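5-carboxymethyl-2-hydroxymuconate semialdehyde dehydrogenase (Thermus thermophilus, PDB 2D4E) probably catalyses the NAD-dependent oxidation of 5-carboxymethyl-2-hydroxymuconate semialdehyde to the corresponding acid, as a member of the aldehyde dehydrogenase family. Local coordinates at residues A368-G373 and T395-E400; N390-T395 and F411-V416; Q407-G412 and T433-A438. All coordinates share one frame; numbering follows the deposited sequence.

Contact 1 (A368-G373 and T395-E400); sequences ARLLVG and TVFVGE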
loop_
_atom_site.group_PDB
_atom_site.type_symbol
_atom_site.label_atom_id
_atom_site.label_comp_id
_atom_site.label_asym_id
_atom_site.label_seq_id
_atom_site.Cartn_x
_atom_site.Cartn_y
_atom_site.Cartn_z
ATOM N N ALA C 368 -19.954 36.912 -27.398
ATOM C CA ALA C 368 -18.601 36.912 -26.855
ATOM C C ALA C 368 -17.803 38.023 -27.526
ATOM O O ALA C 368 -17.952 38.260 -28.724
ATOM C CB ALA C 368 -17.934 35.561 -27.095
ATOM N N ARG C 369 -16.970 38.709 -26.749
ATOM C CA ARG C 369 -16.143 39.798 -27.270
ATOM C C ARG C 369 -14.811 39.273 -27.794
ATOM O O ARG C 369 -13.979 38.790 -27.028
ATOM C CB ARG C 369 -15.864 40.829 -26.176
ATOM C CG ARG C 369 -17.084 41.562 -25.656
ATOM C CD ARG C 369 -16.742 42.266 -24.350
ATOM N NE ARG C 369 -15.490 43.005 -24.467
ATOM C CZ ARG C 369 -14.673 43.254 -23.449
ATOM N NH1 ARG C 369 -14.979 42.820 -22.234
ATOM N NH2 ARG C 369 -13.543 43.921 -23.648
ATOM N N LEU C 370 -14.612 39.376 -29.102
ATOM C CA LEU C 370 -13.374 38.924 -29.720
ATOM C C LEU C 370 -12.313 40.002 -29.541
ATOM O O LEU C 370 -12.430 41.090 -30.100
ATOM C CB LEU C 370 -13.599 38.656 -31.208
ATOM C CG LEU C 370 -12.351 38.227 -31.979
ATOM C CD1 LEU C 370 -11.737 36.996 -31.311
ATOM C CD2 LEU C 370 -12.722 37.938 -33.424
ATOM N N LEU C 371 -11.276 39.697 -28.768
ATOM C CA LEU C 371 -10.208 40.662 -28.510
ATOM C C LEU C 371 -9.002 40.519 -29.440
ATOM O O LEU C 371 -8.245 41.474 -29.638
ATOM C CB LEU C 371 -9.750 40.551 -27.055
ATOM C CG LEU C 371 -10.836 40.682 -25.979
ATOM C CD1 LEU C 371 -10.178 40.630 -24.615
ATOM C CD2 LEU C 371 -11.598 41.993 -26.137
ATOM N N VAL C 372 -8.816 39.334 -30.008
ATOM C CA VAL C 372 -7.696 39.112 -30.916
ATOM C C VAL C 372 -7.850 37.788 -31.665
ATOM O O VAL C 372 -8.473 36.852 -31.165
ATOM C CB VAL C 372 -6.348 39.142 -30.138
ATOM C CG1 VAL C 372 -6.325 38.053 -29.077
ATOM C CG2 VAL C 372 -5.179 38.998 -31.102
ATOM N N GLY C 373 -7.298 37.725 -32.874
ATOM C CA GLY C 373 -7.390 36.517 -33.681
ATOM C C GLY C 373 -8.778 36.325 -34.266
ATOM O O GLY C 373 -9.366 37.261 -34.803
ATOM N N THR C 395 -6.422 32.928 -30.681
ATOM C CA THR C 395 -7.655 33.671 -30.430
ATOM C C THR C 395 -8.073 33.796 -28.964
ATOM O O THR C 395 -7.986 32.838 -28.201
ATOM C CB THR C 395 -8.805 33.005 -31.229
ATOM O OG1 THR C 395 -8.431 32.931 -32.611
ATOM C CG2 THR C 395 -10.111 33.796 -31.095
ATOM N N VAL C 396 -8.537 34.984 -28.583
ATOM C CA VAL C 396 -8.987 35.244 -27.218
ATOM C C VAL C 396 -10.337 35.950 -27.212
ATOM O O VAL C 396 -10.514 36.976 -27.876
ATOM C CB VAL C 396 -8.002 36.154 -26.429
ATOM C CG1 VAL C 396 -8.532 36.379 -25.016
ATOM C CG2 VAL C 396 -6.622 35.539 -26.379
ATOM N N PHE C 397 -11.276 35.397 -26.450
ATOM C CA PHE C 397 -12.620 35.957 -26.300
ATOM C C PHE C 397 -12.841 36.293 -24.835
ATOM O O PHE C 397 -12.176 35.751 -23.960
ATOM C CB PHE C 397 -13.713 34.933 -26.633
ATOM C CG PHE C 397 -14.022 34.785 -28.089
ATOM C CD1 PHE C 397 -13.545 33.683 -28.803
ATOM C CD2 PHE C 397 -14.870 35.686 -28.729
ATOM C CE1 PHE C 397 -13.916 33.476 -30.133
ATOM C CE2 PHE C 397 -15.249 35.492 -30.060
ATOM C CZ PHE C 397 -14.775 34.382 -30.764
ATOM N N VAL C 398 -13.786 37.187 -24.578
ATOM C CA VAL C 398 -14.184 37.505 -23.216
ATOM C C VAL C 398 -15.645 37.089 -23.283
ATOM O O VAL C 398 -16.385 37.567 -24.143
ATOM C CB VAL C 398 -14.102 39.001 -22.888
ATOM C CG1 VAL C 398 -14.884 39.281 -21.615
ATOM C CG2 VAL C 398 -12.650 39.409 -22.688
ATOM N N GLY C 399 -16.053 36.170 -22.419
ATOM C CA GLY C 399 -17.429 35.726 -22.454
ATOM C C GLY C 399 -17.985 35.271 -21.124
ATOM O O GLY C 399 -17.534 35.700 -20.059
ATOM N N GLU C 400 -18.977 34.392 -21.192
ATOM C CA GLU C 400 -19.626 33.867 -19.999
ATOM C C GLU C 400 -19.548 32.352 -20.037
ATOM O O GLU C 400 -19.541 31.751 -21.109
ATOM C CB GLU C 400 -21.082 34.336 -19.944
ATOM C CG GLU C 400 -21.215 35.842 -20.084
ATOM C CD GLU C 400 -22.656 36.330 -20.015
ATOM O OE1 GLU C 400 -23.509 35.811 -20.771
ATOM O OE2 GLU C 400 -22.932 37.243 -19.208
#
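Leu370 lies over one face of the Phe397 ring. Leu370 CD1 sits 4.0 Å from the ring centroid and 13° off the normal, a CH-pi contact. CG of Leu370 is anti to the backbone N (chi1 178°), which, with the turn at chi2, brings CD1 over the ring. Ala368 CB meets the same ring obliquely, 3.5 Å from Phe397 CD2. Ile405 and helix 350-365 also pack on Phe397. An alanine in place of Phe397 would probably leave Leu370 CD1 and Ala368 CB without their aromatic partner and open a gap toward helix 350-365.

On the other face Arg369 runs alongside Val398 and points the same way. Arg369 NH1 is 3.6 Å from Val398 CG1. Val372 CG1 rests on Val396 CB at 3.7 Å. Leu371, at a beta bulge, leans toward strand 395-398, and its CD1 meets Val398 CG2 at 3.4 Å, a tight fit.

Between these layers the strands pair antiparallel at the sheet edge. Arg369 and Val398 exchange two backbone hydrogen bonds. Beyond them Leu371 N donates to Val396 O, and Val396 N to Val372 O. Backbone bonds thus set the register, while apolar contacts fill both faces and Arg369 lays its guanidinium over Val398.

Contact 2 (N390-T395 and F411-V416); sequences NYLLPT and FGPVLV. With NAD (nicotinamide-adenine-dinucleotide), chain K.
Thr395 and Val414 form a parallel beta bridge, where strand 395-398 meets strand 414-420 in the mixed sheet of this aldehyde dehydrogenase fold. Two backbone bonds hold Thr395, one to the turn residue Pro413 and one to Leu415 of strand 414-420. Thr395 N donates to Pro413 O at 2.9 Å, and Thr395 O accepts from Leu415 N at 2.8 Å. Both bonds are nearly straight. They span Val414, whose CA-H also faces Thr395 O.

The side chains add a small apolar cluster. Leu392 CD2 lies 4.0 Å from Pro413 CG and 4.1 Å from Val414 CG2, so one methyl touches both residues. CG of Leu392 is anti to the backbone N (chi1 -178°), which carries the branch toward the proline ring. The Leu392 and Pro413 side chains cross at a slant. Helix 350-365 packs on Leu392 through Leu353, Val356 and Leu357. Phe298 of helix 286-298 touches both Pro394 and Pro413.

Pro413 is the centre of an inverse gamma turn. Val414 N closes it on Gly412 O at 2.7 Å, just before the strand begins. The turn probably helps to aim Pro413 O at Thr395 N. One residue before Gly412, Phe411 lies in the NAD pocket. A face of its ring meets the ribose next to the nicotinamide, with Phe411 CE1 3.4 Å from NAD C2D. Trp172 meets the same phenylalanine ring, with the planes at about 75°.

Thr395 OG1 accepts from Gly374 N and donates to Leu393 O at 2.8 Å, the hydroxyl lying 30° out of the carbonyl plane.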
loop_
_atom_site.group_PDB
_atom_site.type_symbol
_atom_site.label_atom_id
_atom_site.label_comp_id
_atom_site.label_asym_id
_atom_site.label_seq_id
_atom_site.Cartn_x
_atom_site.Cartn_y
_atom_site.Cartn_z
ATOM N N ASN C 390 -3.281 25.065 -42.755
ATOM C CA ASN C 390 -4.429 25.246 -41.870
ATOM C C ASN C 390 -4.067 26.102 -40.653
ATOM O O ASN C 390 -4.263 25.686 -39.513
ATOM C CB ASN C 390 -4.924 23.881 -41.412
ATOM C CG ASN C 390 -5.094 22.919 -42.563
ATOM O OD1 ASN C 390 -5.831 23.195 -43.503
ATOM N ND2 ASN C 390 -4.408 21.781 -42.496
ATOM N N TYR C 391 -3.555 27.305 -40.903
ATOM C CA TYR C 391 -3.144 28.198 -39.827
ATOM C C TYR C 391 -4.241 29.088 -39.253
ATOM O O TYR C 391 -4.944 29.794 -39.983
ATOM C CB TYR C 391 -1.985 29.086 -40.290
ATOM C CG TYR C 391 -0.728 28.334 -40.680
ATOM C CD1 TYR C 391 -0.551 27.842 -41.980
ATOM C CD2 TYR C 391 0.288 28.120 -39.753
ATOM C CE1 TYR C 391 0.615 27.156 -42.342
ATOM C CE2 TYR C 391 1.453 27.439 -40.104
ATOM C CZ TYR C 391 1.612 26.960 -41.394
ATOM O OH TYR C 391 2.765 26.274 -41.718
ATOM N N LEU C 392 -4.371 29.051 -37.933
ATOM C CA LEU C 392 -5.354 29.868 -37.242
ATOM C C LEU C 392 -4.602 30.786 -36.291
ATOM O O LEU C 392 -3.651 30.366 -35.631
ATOM C CB LEU C 392 -6.327 29.005 -36.433
ATOM C CG LEU C 392 -7.406 29.836 -35.719
ATOM C CD1 LEU C 392 -8.405 30.365 -36.751
ATOM C CD2 LEU C 392 -8.117 28.998 -34.672
ATOM N N LEU C 393 -5.018 32.043 -36.235
ATOM C CA LEU C 393 -4.382 32.996 -35.341
ATOM C C LEU C 393 -4.780 32.693 -33.898
ATOM O O LEU C 393 -5.927 32.323 -33.623
ATOM C CB LEU C 393 -4.807 34.422 -35.691
ATOM C CG LEU C 393 -4.349 35.051 -37.005
ATOM C CD1 LEU C 393 -5.125 36.343 -37.229
ATOM C CD2 LEU C 393 -2.849 35.324 -36.956
ATOM N N PRO C 394 -3.827 32.809 -32.959
ATOM C CA PRO C 394 -4.185 32.547 -31.564
ATOM C C PRO C 394 -5.373 33.474 -31.285
ATOM O O PRO C 394 -5.336 34.660 -31.620
ATOM C CB PRO C 394 -2.917 32.940 -30.824
ATOM C CG PRO C 394 -1.849 32.444 -31.766
ATOM C CD PRO C 394 -2.359 32.908 -33.119
ATOM N N THR C 395 -6.422 32.928 -30.681
ATOM C CA THR C 395 -7.655 33.671 -30.430
ATOM C C THR C 395 -8.073 33.796 -28.964
ATOM O O THR C 395 -7.986 32.838 -28.201
ATOM C CB THR C 395 -8.805 33.005 -31.229
ATOM O OG1 THR C 395 -8.431 32.931 -32.611
ATOM C CG2 THR C 395 -10.111 33.796 -31.095
ATOM N N PHE C 411 -10.655 22.557 -29.142
ATOM C CA PHE C 411 -9.421 21.860 -29.513
ATOM C C PHE C 411 -8.618 22.625 -30.556
ATOM O O PHE C 411 -8.186 22.076 -31.578
ATOM C CB PHE C 411 -9.734 20.445 -30.018
ATOM C CG PHE C 411 -8.657 19.444 -29.702
ATOM C CD1 PHE C 411 -8.262 19.226 -28.382
ATOM C CD2 PHE C 411 -8.025 18.731 -30.715
ATOM C CE1 PHE C 411 -7.245 18.313 -28.076
ATOM C CE2 PHE C 411 -7.005 17.812 -30.418
ATOM C CZ PHE C 411 -6.617 17.605 -29.099
ATOM N N GLY C 412 -8.421 23.906 -30.274
ATOM C CA GLY C 412 -7.667 24.776 -31.149
ATOM C C GLY C 412 -7.120 25.899 -30.294
ATOM O O GLY C 412 -7.452 25.978 -29.105
ATOM N N PRO C 413 -6.286 26.785 -30.854
ATOM C CA PRO C 413 -5.737 27.880 -30.048
ATOM C C PRO C 413 -6.769 28.979 -29.805
ATOM O O PRO C 413 -6.609 30.114 -30.263
ATOM C CB PRO C 413 -4.543 28.342 -30.880
ATOM C CG PRO C 413 -5.023 28.125 -32.285
ATOM C CD PRO C 413 -5.721 26.785 -32.216
ATOM N N VAL C 414 -7.828 28.622 -29.082
ATOM C CA VAL C 414 -8.912 29.551 -28.771
ATOM C C VAL C 414 -9.176 29.579 -27.272
ATOM O O VAL C 414 -9.457 28.549 -26.662
ATOM C CB VAL C 414 -10.227 29.152 -29.479
ATOM C CG1 VAL C 414 -11.324 30.159 -29.127
ATOM C CG2 VAL C 414 -10.024 29.089 -30.994
ATOM N N LEU C 415 -9.103 30.769 -26.692
ATOM C CA LEU C 415 -9.313 30.939 -25.259
ATOM C C LEU C 415 -10.517 31.816 -24.958
ATOM O O LEU C 415 -10.813 32.756 -25.700
ATOM C CB LEU C 415 -8.077 31.574 -24.621
ATOM C CG LEU C 415 -8.134 31.868 -23.115
ATOM C CD1 LEU C 415 -8.075 30.554 -22.337
ATOM C CD2 LEU C 415 -6.965 32.763 -22.716
ATOM N N VAL C 416 -11.215 31.497 -23.873
ATOM C CA VAL C 416 -12.353 32.295 -23.445
ATOM C C VAL C 416 -12.110 32.702 -21.993
ATOM O O VAL C 416 -11.959 31.854 -21.120
ATOM C CB VAL C 416 -13.700 31.523 -23.575
ATOM C CG1 VAL C 416 -13.691 30.268 -22.716
ATOM C CG2 VAL C 416 -14.848 32.431 -23.166
HETATM P PA NAD K . -11.550 10.855 -32.361
HETATM O O1A NAD K . -12.470 10.921 -33.492
HETATM O O2A NAD K . -12.206 10.353 -31.141
HETATM O O5B NAD K . -10.266 9.896 -32.616
HETATM C C5B NAD K . -9.701 8.955 -31.644
HETATM C C4B NAD K . -9.649 7.589 -32.293
HETATM O O4B NAD K . -11.032 7.182 -32.381
HETATM C C3B NAD K . -9.143 7.582 -33.764
HETATM O O3B NAD K . -8.057 6.646 -33.923
HETATM C C2B NAD K . -10.411 7.215 -34.552
HETATM O O2B NAD K . -10.136 6.481 -35.766
HETATM C C1B NAD K . -11.194 6.424 -33.524
HETATM N N9A NAD K . -12.613 6.373 -33.825
HETATM C C8A NAD K . -13.447 7.365 -34.308
HETATM N N7A NAD K . -14.729 6.963 -34.477
HETATM C C5A NAD K . -14.688 5.629 -34.069
HETATM C C6A NAD K . -15.715 4.614 -33.999
HETATM N N6A NAD K . -16.982 4.832 -34.358
HETATM N N1A NAD K . -15.320 3.368 -33.535
HETATM C C2A NAD K . -13.996 3.146 -33.166
HETATM N N3A NAD K . -12.992 4.011 -33.198
HETATM C C4A NAD K . -13.393 5.244 -33.659
HETATM O O3 NAD K . -10.967 12.248 -32.172
HETATM P PN NAD K . -9.562 12.980 -32.232
HETATM O O1N NAD K . -9.747 14.115 -33.160
HETATM O O2N NAD K . -8.521 12.003 -32.594
HETATM O O5D NAD K . -9.654 13.454 -30.761
HETATM C C5D NAD K . -8.999 14.545 -30.160
HETATM C C4D NAD K . -9.642 14.380 -28.818
HETATM O O4D NAD K . -8.905 13.471 -27.970
HETATM C C3D NAD K . -9.940 15.652 -28.038
HETATM O O3D NAD K . -11.299 15.708 -27.559
HETATM C C2D NAD K . -8.888 15.574 -26.934
HETATM O O2D NAD K . -9.306 16.324 -25.775
HETATM C C1D NAD K . -8.784 14.080 -26.720
HETATM N N1N NAD K . -7.532 13.669 -26.063
HETATM C C2N NAD K . -7.716 13.297 -24.740
HETATM C C3N NAD K . -6.578 12.910 -24.048
HETATM C C7N NAD K . -6.638 12.500 -22.584
HETATM O O7N NAD K . -5.604 12.167 -22.034
HETATM N N7N NAD K . -7.810 12.518 -21.925
HETATM C C4N NAD K . -5.254 12.903 -24.687
HETATM C C5N NAD K . -5.223 13.311 -26.052
HETATM C C6N NAD K . -6.301 13.703 -26.797
#

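Contact 3 (Q407-G412 and T433-A438); sequences QEEIFG and TKYGLA. With NAD (nicotinamide-adenine-dinucleotide), chain K.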
loop_
_atom_site.group_PDB
_atom_site.type_symbol
_atom_site.label_atom_id
_atom_site.label_comp_id
_atom_site.label_asym_id
_atom_site.label_seq_id
_atom_site.Cartn_x
_atom_site.Cartn_y
_atom_site.Cartn_z
ATOM N N GLN C 407 -18.582 26.039 -23.010
ATOM C CA GLN C 407 -19.060 24.700 -22.679
ATOM C C GLN C 407 -18.536 23.574 -23.561
ATOM O O GLN C 407 -18.417 22.438 -23.104
ATOM C CB GLN C 407 -20.592 24.675 -22.720
ATOM C CG GLN C 407 -21.274 25.449 -21.595
ATOM C CD GLN C 407 -21.031 24.821 -20.239
ATOM O OE1 GLN C 407 -21.243 23.616 -20.051
ATOM N NE2 GLN C 407 -20.591 25.630 -19.281
ATOM N N GLU C 408 -18.233 23.875 -24.820
ATOM C CA GLU C 408 -17.775 22.837 -25.730
ATOM C C GLU C 408 -16.302 22.921 -26.060
ATOM O O GLU C 408 -15.738 24.010 -26.179
ATOM C CB GLU C 408 -18.597 22.869 -27.019
ATOM C CG GLU C 408 -20.091 22.722 -26.788
ATOM C CD GLU C 408 -20.880 22.574 -28.081
ATOM O OE1 GLU C 408 -22.126 22.605 -28.011
ATOM O OE2 GLU C 408 -20.266 22.420 -29.164
ATOM N N GLU C 409 -15.686 21.752 -26.206
ATOM C CA GLU C 409 -14.270 21.672 -26.520
ATOM C C GLU C 409 -14.026 22.096 -27.967
ATOM O O GLU C 409 -14.614 21.544 -28.896
ATOM C CB GLU C 409 -13.757 20.244 -26.313
ATOM C CG GLU C 409 -12.239 20.134 -26.420
ATOM C CD GLU C 409 -11.732 18.711 -26.288
ATOM O OE1 GLU C 409 -10.568 18.529 -25.872
ATOM O OE2 GLU C 409 -12.490 17.777 -26.614
ATOM N N ILE C 410 -13.158 23.079 -28.152
ATOM C CA ILE C 410 -12.839 23.562 -29.485
ATOM C C ILE C 410 -11.599 22.853 -30.027
ATOM O O ILE C 410 -11.506 22.570 -31.218
ATOM C CB ILE C 410 -12.622 25.083 -29.461
ATOM C CG1 ILE C 410 -13.886 25.758 -28.923
ATOM C CG2 ILE C 410 -12.288 25.590 -30.858
ATOM C CD1 ILE C 410 -13.722 27.230 -28.611
ATOM N N PHE C 411 -10.655 22.557 -29.142
ATOM C CA PHE C 411 -9.421 21.860 -29.513
ATOM C C PHE C 411 -8.618 22.625 -30.556
ATOM O O PHE C 411 -8.186 22.076 -31.578
ATOM C CB PHE C 411 -9.734 20.445 -30.018
ATOM C CG PHE C 411 -8.657 19.444 -29.702
ATOM C CD1 PHE C 411 -8.262 19.226 -28.382
ATOM C CD2 PHE C 411 -8.025 18.731 -30.715
ATOM C CE1 PHE C 411 -7.245 18.313 -28.076
ATOM C CE2 PHE C 411 -7.005 17.812 -30.418
ATOM C CZ PHE C 411 -6.617 17.605 -29.099
ATOM N N GLY C 412 -8.421 23.906 -30.274
ATOM C CA GLY C 412 -7.667 24.776 -31.149
ATOM C C GLY C 412 -7.120 25.899 -30.294
ATOM O O GLY C 412 -7.452 25.978 -29.105
ATOM N N THR C 433 -19.291 22.430 -16.198
ATOM C CA THR C 433 -19.138 21.949 -17.577
ATOM C C THR C 433 -19.308 20.443 -17.479
ATOM O O THR C 433 -19.261 19.884 -16.382
ATOM C CB THR C 433 -17.745 22.233 -18.218
ATOM O OG1 THR C 433 -16.778 21.286 -17.741
ATOM C CG2 THR C 433 -17.288 23.642 -17.908
ATOM N N LYS C 434 -19.511 19.786 -18.611
ATOM C CA LYS C 434 -19.688 18.340 -18.601
ATOM C C LYS C 434 -18.343 17.620 -18.544
ATOM O O LYS C 434 -18.290 16.389 -18.471
ATOM C CB LYS C 434 -20.463 17.890 -19.843
ATOM C CG LYS C 434 -19.744 18.142 -21.156
ATOM C CD LYS C 434 -20.462 17.449 -22.312
ATOM C CE LYS C 434 -19.669 17.543 -23.602
ATOM N NZ LYS C 434 -20.224 16.650 -24.657
ATOM N N TYR C 435 -17.259 18.394 -18.562
ATOM C CA TYR C 435 -15.919 17.819 -18.530
ATOM C C TYR C 435 -15.280 17.857 -17.143
ATOM O O TYR C 435 -15.831 18.438 -16.200
ATOM C CB TYR C 435 -15.016 18.535 -19.540
ATOM C CG TYR C 435 -15.448 18.347 -20.982
ATOM C CD1 TYR C 435 -15.978 19.407 -21.719
ATOM C CD2 TYR C 435 -15.326 17.105 -21.608
ATOM C CE1 TYR C 435 -16.376 19.235 -23.045
ATOM C CE2 TYR C 435 -15.722 16.922 -22.935
ATOM C CZ TYR C 435 -16.245 17.990 -23.644
ATOM O OH TYR C 435 -16.647 17.808 -24.948
ATOM N N GLY C 436 -14.119 17.221 -17.026
ATOM C CA GLY C 436 -13.416 17.193 -15.761
ATOM C C GLY C 436 -12.065 16.514 -15.875
ATOM O O GLY C 436 -11.794 15.538 -15.176
ATOM N N LEU C 437 -11.216 17.024 -16.762
ATOM C CA LEU C 437 -9.886 16.455 -16.950
ATOM C C LEU C 437 -8.874 17.137 -16.018
ATOM O O LEU C 437 -8.427 16.542 -15.038
ATOM C CB LEU C 437 -9.453 16.602 -18.414
ATOM C CG LEU C 437 -8.134 15.930 -18.815
ATOM C CD1 LEU C 437 -8.148 14.455 -18.407
ATOM C CD2 LEU C 437 -7.934 16.073 -20.314
ATOM N N ALA C 438 -8.522 18.383 -16.312
ATOM C CA ALA C 438 -7.578 19.111 -15.472
ATOM C C ALA C 438 -8.125 20.454 -14.987
ATOM O O ALA C 438 -9.197 20.894 -15.397
ATOM C CB ALA C 438 -6.276 19.331 -16.226
HETATM P PA NAD K . -11.550 10.855 -32.361
HETATM O O1A NAD K . -12.470 10.921 -33.492
HETATM O O2A NAD K . -12.206 10.353 -31.141
HETATM O O5B NAD K . -10.266 9.896 -32.616
HETATM C C5B NAD K . -9.701 8.955 -31.644
HETATM C C4B NAD K . -9.649 7.589 -32.293
HETATM O O4B NAD K . -11.032 7.182 -32.381
HETATM C C3B NAD K . -9.143 7.582 -33.764
HETATM O O3B NAD K . -8.057 6.646 -33.923
HETATM C C2B NAD K . -10.411 7.215 -34.552
HETATM O O2B NAD K . -10.136 6.481 -35.766
HETATM C C1B NAD K . -11.194 6.424 -33.524
HETATM N N9A NAD K . -12.613 6.373 -33.825
HETATM C C8A NAD K . -13.447 7.365 -34.308
HETATM N N7A NAD K . -14.729 6.963 -34.477
HETATM C C5A NAD K . -14.688 5.629 -34.069
HETATM C C6A NAD K . -15.715 4.614 -33.999
HETATM N N6A NAD K . -16.982 4.832 -34.358
HETATM N N1A NAD K . -15.320 3.368 -33.535
HETATM C C2A NAD K . -13.996 3.146 -33.166
HETATM N N3A NAD K . -12.992 4.011 -33.198
HETATM C C4A NAD K . -13.393 5.244 -33.659
HETATM O O3 NAD K . -10.967 12.248 -32.172
HETATM P PN NAD K . -9.562 12.980 -32.232
HETATM O O1N NAD K . -9.747 14.115 -33.160
HETATM O O2N NAD K . -8.521 12.003 -32.594
HETATM O O5D NAD K . -9.654 13.454 -30.761
HETATM C C5D NAD K . -8.999 14.545 -30.160
HETATM C C4D NAD K . -9.642 14.380 -28.818
HETATM O O4D NAD K . -8.905 13.471 -27.970
HETATM C C3D NAD K . -9.940 15.652 -28.038
HETATM O O3D NAD K . -11.299 15.708 -27.559
HETATM C C2D NAD K . -8.888 15.574 -26.934
HETATM O O2D NAD K . -9.306 16.324 -25.775
HETATM C C1D NAD K . -8.784 14.080 -26.720
HETATM N N1N NAD K . -7.532 13.669 -26.063
HETATM C C2N NAD K . -7.716 13.297 -24.740
HETATM C C3N NAD K . -6.578 12.910 -24.048
HETATM C C7N NAD K . -6.638 12.500 -22.584
HETATM O O7N NAD K . -5.604 12.167 -22.034
HETATM N N7N NAD K . -7.810 12.518 -21.925
HETATM C C4N NAD K . -5.254 12.903 -24.687
HETATM C C5N NAD K . -5.223 13.311 -26.052
HETATM C C6N NAD K . -6.301 13.703 -26.797
HETATM O O HOH W 1 -19.957 21.476 -21.143
HETATM O O HOH W 2 -17.730 19.669 -26.423
HETATM O O HOH W 3 -14.940 15.598 -26.451
#
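Water, not direct hydrogen bonding, joins Gln407 and Glu409 to Lys434 and Tyr435. Three ordered waters make the polar links between the two loops. The first gives its hydrogens to Gln407 O and Gln407 OE1, both 2.7 Å away, and accepts from Lys434 N. The Gln407 chain bends at chi2 (-66°), which helps bring OE1 round to the same water as its own carbonyl. NE2 of this amide is held by Asn401 O and Asp432 O, which would fix the way the amide is turned.

A second water takes the N-H of Glu409 and lies in the plane of the Tyr435 ring, 2.6 Å from Tyr435 OH. A third is bonded to both Glu409 OE2 and the same hydroxyl, at longer range. The tyrosine thus reaches both the backbone and the carboxylate of Glu409 through water. The edge of its ring also meets Gln407 O, with Tyr435 CE1 3.8 Å from that oxygen. Within its own loop, Thr433 OG1 accepts from Tyr435 N at 3.0 Å and closes an ST turn.

Glu409 makes the hydrogen bonds to NAD in this contact. Its carboxylate grips the two ribose hydroxyls next to the nicotinamide with one oxygen each. NAD O2D donates to Glu409 OE1 at 2.5 Å, and NAD O3D donates to Glu409 OE2 at 2.6 Å. CG is anti to the backbone N (chi1 -171°), the start of an extended chain that carries the carboxylate to the sugar. Leu437 lies near the carboxamide of the nicotinamide.

Ile410 packs on Val356 and Tyr359 of helix 350-365. The 407-412 loop follows helix 404-407, and the 433-438 loop follows helix 423-431. Both lead into strands of the same mixed sheet, 414-420 and 438-442.

In the fold
The three contacts run from the edge of the mixed sheet to the cofactor. Contacts 1 and 2 share Thr395, and their centres are 11 Å apart. Phe397 N lies 2.8 Å from Leu415 O, a probable hydrogen bond that carries the pairing on from contact 1 into strand 414-420. Contacts 2 and 3 share Phe411 and Gly412, with centres 15 Å apart. Phe411 is the shared residue that meets NAD, and Glu409 of contact 3 holds its ribose hydroxyls. Contact 1 does not touch contact 3: their nearest atoms are about 6 Å apart and their centres about 17 Å. Contacts 2 and 3 reach NAD, whereas contact 1 has no residue in its pocket.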